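Local coordinates for SWI/SNF-related matrix-associated actin-dependent regulator of chromatin subfamily A-like protein 1 (Mus musculus, PDB 4O66) that probably uses ATP hydrolysis to remodel DNA during replication and repair, with this HARP domain recognising the structure of the nucleic acid substrate, at residues R23-Y28 and T48-D52. Numbering follows the deposited sequence.
With SO4 (sulfate ion), chain E.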
ATOM      1  N   ARG A  23     -10.691  -5.665 -11.923  1.00 16.40           N
ATOM      2  CA  ARG A  23     -10.288  -6.010 -10.557  1.00 13.42           C
ATOM      3  C   ARG A  23     -10.845  -4.999  -9.575  1.00 12.11           C
ATOM      4  O   ARG A  23     -11.064  -3.848  -9.933  1.00 15.41           O
ATOM      5  CB  ARG A  23      -8.779  -6.053 -10.438  1.00 17.85           C
ATOM      6  CG  ARG A  23      -8.054  -7.081 -11.316  1.00 28.68           C
ATOM      7  CD  ARG A  23      -6.553  -6.828 -11.241  1.00 30.53           C
ATOM      8  NE  ARG A  23      -5.785  -7.569 -12.252  1.00 64.14           N
ATOM      9  CZ  ARG A  23      -4.501  -7.340 -12.556  1.00 68.49           C
ATOM     10  NH1 ARG A  23      -3.812  -6.374 -11.944  1.00 50.23           N
ATOM     11  NH2 ARG A  23      -3.895  -8.075 -13.488  1.00 55.21           N
ATOM     12  N   VAL A  24     -11.081  -5.402  -8.332  1.00 10.12           N
ATOM     13  CA  VAL A  24     -11.481  -4.426  -7.328  1.00  9.40           C
ATOM     14  C   VAL A  24     -10.324  -4.252  -6.350  1.00 15.01           C
ATOM     15  O   VAL A  24      -9.867  -5.215  -5.782  1.00 13.42           O
ATOM     16  CB  VAL A  24     -12.737  -4.831  -6.575  1.00  9.59           C
ATOM     17  CG1 VAL A  24     -13.069  -3.809  -5.504  1.00 10.39           C
ATOM     18  CG2 VAL A  24     -13.889  -4.996  -7.538  1.00 13.98           C
ATOM     19  N   LYS A  25      -9.851  -3.012  -6.196  1.00 19.61           N
ATOM     20  CA  LYS A  25      -8.685  -2.682  -5.360  1.00 16.56           C
ATOM     21  C   LYS A  25      -9.097  -1.777  -4.230  1.00 24.51           C
ATOM     22  O   LYS A  25      -9.732  -0.758  -4.488  1.00 21.88           O
ATOM     23  CB  LYS A  25      -7.612  -1.981  -6.186  1.00 18.74           C
ATOM     24  CG  LYS A  25      -7.073  -2.802  -7.373  1.00 20.52           C
ATOM     25  CD  LYS A  25      -6.526  -4.176  -6.915  1.00 26.80           C
ATOM     26  CE  LYS A  25      -5.245  -4.027  -6.109  1.00 27.98           C
ATOM     27  NZ  LYS A  25      -4.184  -3.676  -7.065  1.00 28.25           N
ATOM     28  N   ILE A  26      -8.736  -2.111  -2.988  1.00 16.34           N
ATOM     29  CA  ILE A  26      -9.075  -1.225  -1.862  1.00 20.34           C
ATOM     30  C   ILE A  26      -7.978  -0.185  -1.592  1.00 18.24           C
ATOM     31  O   ILE A  26      -6.803  -0.501  -1.572  1.00 21.04           O
ATOM     32  CB  ILE A  26      -9.355  -2.020  -0.574  1.00 20.79           C
ATOM     33  CG1 ILE A  26     -10.526  -2.977  -0.800  1.00 20.67           C
ATOM     34  CG2 ILE A  26      -9.682  -1.106   0.558  1.00 17.86           C
ATOM     35  CD1 ILE A  26     -11.700  -2.368  -1.504  1.00 16.81           C
ATOM     36  N   GLY A  27      -8.379   1.070  -1.439  1.00 20.27           N
ATOM     37  CA  GLY A  27      -7.429   2.174  -1.337  1.00 12.20           C
ATOM     38  C   GLY A  27      -6.697   2.169  -0.001  1.00 18.88           C
ATOM     39  O   GLY A  27      -7.091   1.466   0.932  1.00 20.64           O
ATOM     40  N   TYR A  28      -5.656   2.988   0.095  1.00 16.19           N
ATOM     41  CA  TYR A  28      -4.865   3.158   1.313  1.00 19.13           C
ATOM     42  C   TYR A  28      -5.447   4.314   2.113  1.00 24.73           C
ATOM     43  O   TYR A  28      -6.478   4.854   1.714  1.00 27.52           O
ATOM     44  CB  TYR A  28      -3.411   3.408   0.949  1.00 11.98           C
ATOM     45  CG  TYR A  28      -2.831   2.287   0.106  1.00 19.95           C
ATOM     46  CD1 TYR A  28      -2.509   1.075   0.678  1.00 13.14           C
ATOM     47  CD2 TYR A  28      -2.623   2.446  -1.266  1.00 19.69           C
ATOM     48  CE1 TYR A  28      -1.973   0.053  -0.079  1.00 15.41           C
ATOM     49  CE2 TYR A  28      -2.099   1.426  -2.023  1.00 12.74           C
ATOM     50  CZ  TYR A  28      -1.776   0.221  -1.431  1.00 16.65           C
ATOM     51  OH  TYR A  28      -1.215  -0.802  -2.196  1.00 11.60           O
ATOM     52  N   THR A  48      -2.157  -0.500 -11.383  1.00 14.95           N
ATOM     53  CA  THR A  48      -2.783  -1.387 -10.414  1.00 10.97           C
ATOM     54  C   THR A  48      -3.167  -0.732  -9.105  1.00  9.02           C
ATOM     55  O   THR A  48      -3.855  -1.346  -8.302  1.00 15.63           O
ATOM     56  CB  THR A  48      -1.898  -2.578 -10.103  1.00 19.39           C
ATOM     57  OG1 THR A  48      -0.713  -2.147  -9.420  1.00 14.34           O
ATOM     58  CG2 THR A  48      -1.502  -3.256 -11.402  1.00 22.05           C
ATOM     59  N   LYS A  49      -2.755   0.512  -8.921  1.00  9.24           N
ATOM     60  CA  LYS A  49      -3.008   1.256  -7.682  1.00 16.73           C
ATOM     61  C   LYS A  49      -2.358   0.587  -6.442  1.00 15.81           C
ATOM     62  O   LYS A  49      -2.905   0.625  -5.328  1.00 18.07           O
ATOM     63  CB  LYS A  49      -4.495   1.428  -7.446  1.00 14.74           C
ATOM     64  CG  LYS A  49      -5.284   2.000  -8.630  1.00 15.42           C
ATOM     65  CD  LYS A  49      -4.717   3.251  -9.179  1.00 15.55           C
ATOM     66  CE  LYS A  49      -5.679   3.771 -10.277  1.00 24.82           C
ATOM     67  NZ  LYS A  49      -4.946   4.567 -11.269  1.00 11.98           N
ATOM     68  N   THR A  50      -1.196  -0.025  -6.663  1.00 12.20           N
ATOM     69  CA  THR A  50      -0.500  -0.787  -5.609  1.00 12.97           C
ATOM     70  C   THR A  50       0.922  -0.293  -5.397  1.00 10.15           C
ATOM     71  O   THR A  50       1.604  -0.013  -6.364  1.00 13.11           O
ATOM     72  CB  THR A  50      -0.440  -2.290  -5.951  1.00 15.67           C
ATOM     73  OG1 THR A  50      -1.763  -2.828  -5.993  1.00 14.59           O
ATOM     74  CG2 THR A  50       0.326  -3.079  -4.885  1.00  9.87           C
ATOM     75  N   TRP A  51       1.361  -0.258  -4.135  1.00 10.24           N
ATOM     76  CA  TRP A  51       2.729   0.123  -3.755  1.00 12.46           C
ATOM     77  C   TRP A  51       3.598  -1.099  -3.540  1.00  8.18           C
ATOM     78  O   TRP A  51       3.166  -2.070  -2.936  1.00 14.40           O
ATOM     79  CB  TRP A  51       2.717   0.943  -2.476  1.00  7.71           C
ATOM     80  CG  TRP A  51       2.211   2.378  -2.633  1.00 11.66           C
ATOM     81  CD1 TRP A  51       0.934   2.807  -2.550  1.00 16.82           C
ATOM     82  CD2 TRP A  51       3.006   3.541  -2.832  1.00 19.35           C
ATOM     83  NE1 TRP A  51       0.868   4.162  -2.701  1.00 12.04           N
ATOM     84  CE2 TRP A  51       2.131   4.641  -2.888  1.00 17.29           C
ATOM     85  CE3 TRP A  51       4.371   3.758  -2.996  1.00 12.56           C
ATOM     86  CZ2 TRP A  51       2.572   5.930  -3.074  1.00 18.03           C
ATOM     87  CZ3 TRP A  51       4.810   5.034  -3.186  1.00 20.23           C
ATOM     88  CH2 TRP A  51       3.913   6.114  -3.224  1.00 23.85           C
ATOM     89  N   ASP A  52       4.804  -1.083  -4.053  1.00 10.36           N
ATOM     90  CA  ASP A  52       5.725  -2.146  -3.692  1.00 11.63           C
ATOM     91  C   ASP A  52       7.064  -1.564  -3.264  1.00 11.77           C
ATOM     92  O   ASP A  52       7.368  -0.392  -3.546  1.00 15.92           O
ATOM     93  CB  ASP A  52       5.905  -3.135  -4.837  1.00 13.52           C
ATOM     94  CG  ASP A  52       6.425  -2.484  -6.086  1.00 16.88           C
ATOM     95  OD1 ASP A  52       7.661  -2.381  -6.250  1.00 16.16           O
ATOM     96  OD2 ASP A  52       5.593  -2.057  -6.913  1.00 13.61           O
TER
HETATM   97  S   SO4 E 301      -1.400  -6.245  -7.655  1.00 37.91           S
HETATM   98  O1  SO4 E 301      -1.459  -7.082  -8.855  1.00 27.06           O
HETATM   99  O2  SO4 E 301      -0.302  -5.284  -7.807  1.00 25.77           O
HETATM  100  O3  SO4 E 301      -2.686  -5.560  -7.507  1.00 34.42           O
HETATM  101  O4  SO4 E 301      -1.169  -7.054  -6.457  1.00 32.56           O
HETATM  102  O   HOH W   1      -5.503   0.624  -4.252  1.00 19.49           O
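Two beta hairpins of the HARP domain approach each other here: residues 23-28 end the strand that pairs with 13-18 and run on toward helix 30-38, while 48-52 leave the turn of the hairpin formed by 43-45 and 50-52. No direct backbone hydrogen bond joins them; the nearest CA atoms, of Lys-25 and Lys-49, are 7.3 Å apart, and side chains span the gap. Tyr-28, with the largest buried area, reaches across so that its OH accepts a hydrogen bond from Trp-51 N (3.3 Å). The indole turns an edge to the phenol face in an offset edge-to-face pair, the centroid of the Trp-51 five-membered ring 5.1 Å from that of the Tyr-28 ring, planes at 72°, and Phe-36 of helix 30-38 meets both rings. Lys-25 folds its chain through four m torsions, bringing NZ to Thr-48 O (2.7 Å) and Thr-50 OG1 (2.8 Å), a hydrogen bond to each. Thr-48 thus contributes its carbonyl, while its CG2 lies 3.9 Å from Arg-23 NH1 at the guanidinium edge. The turn carries a G1 beta bulge, Lys-49 and Thr-50 both facing Asp-45. A sulfate, probably from the crystallisation liquor, sits beside this basic surface, as a DNA phosphate might; Lys-25 NZ donates to its O3 at a very short 2.4 Å. Farther along, one water donates to both Ile-26 O (3.2 Å) and Lys-49 O (2.8 Å).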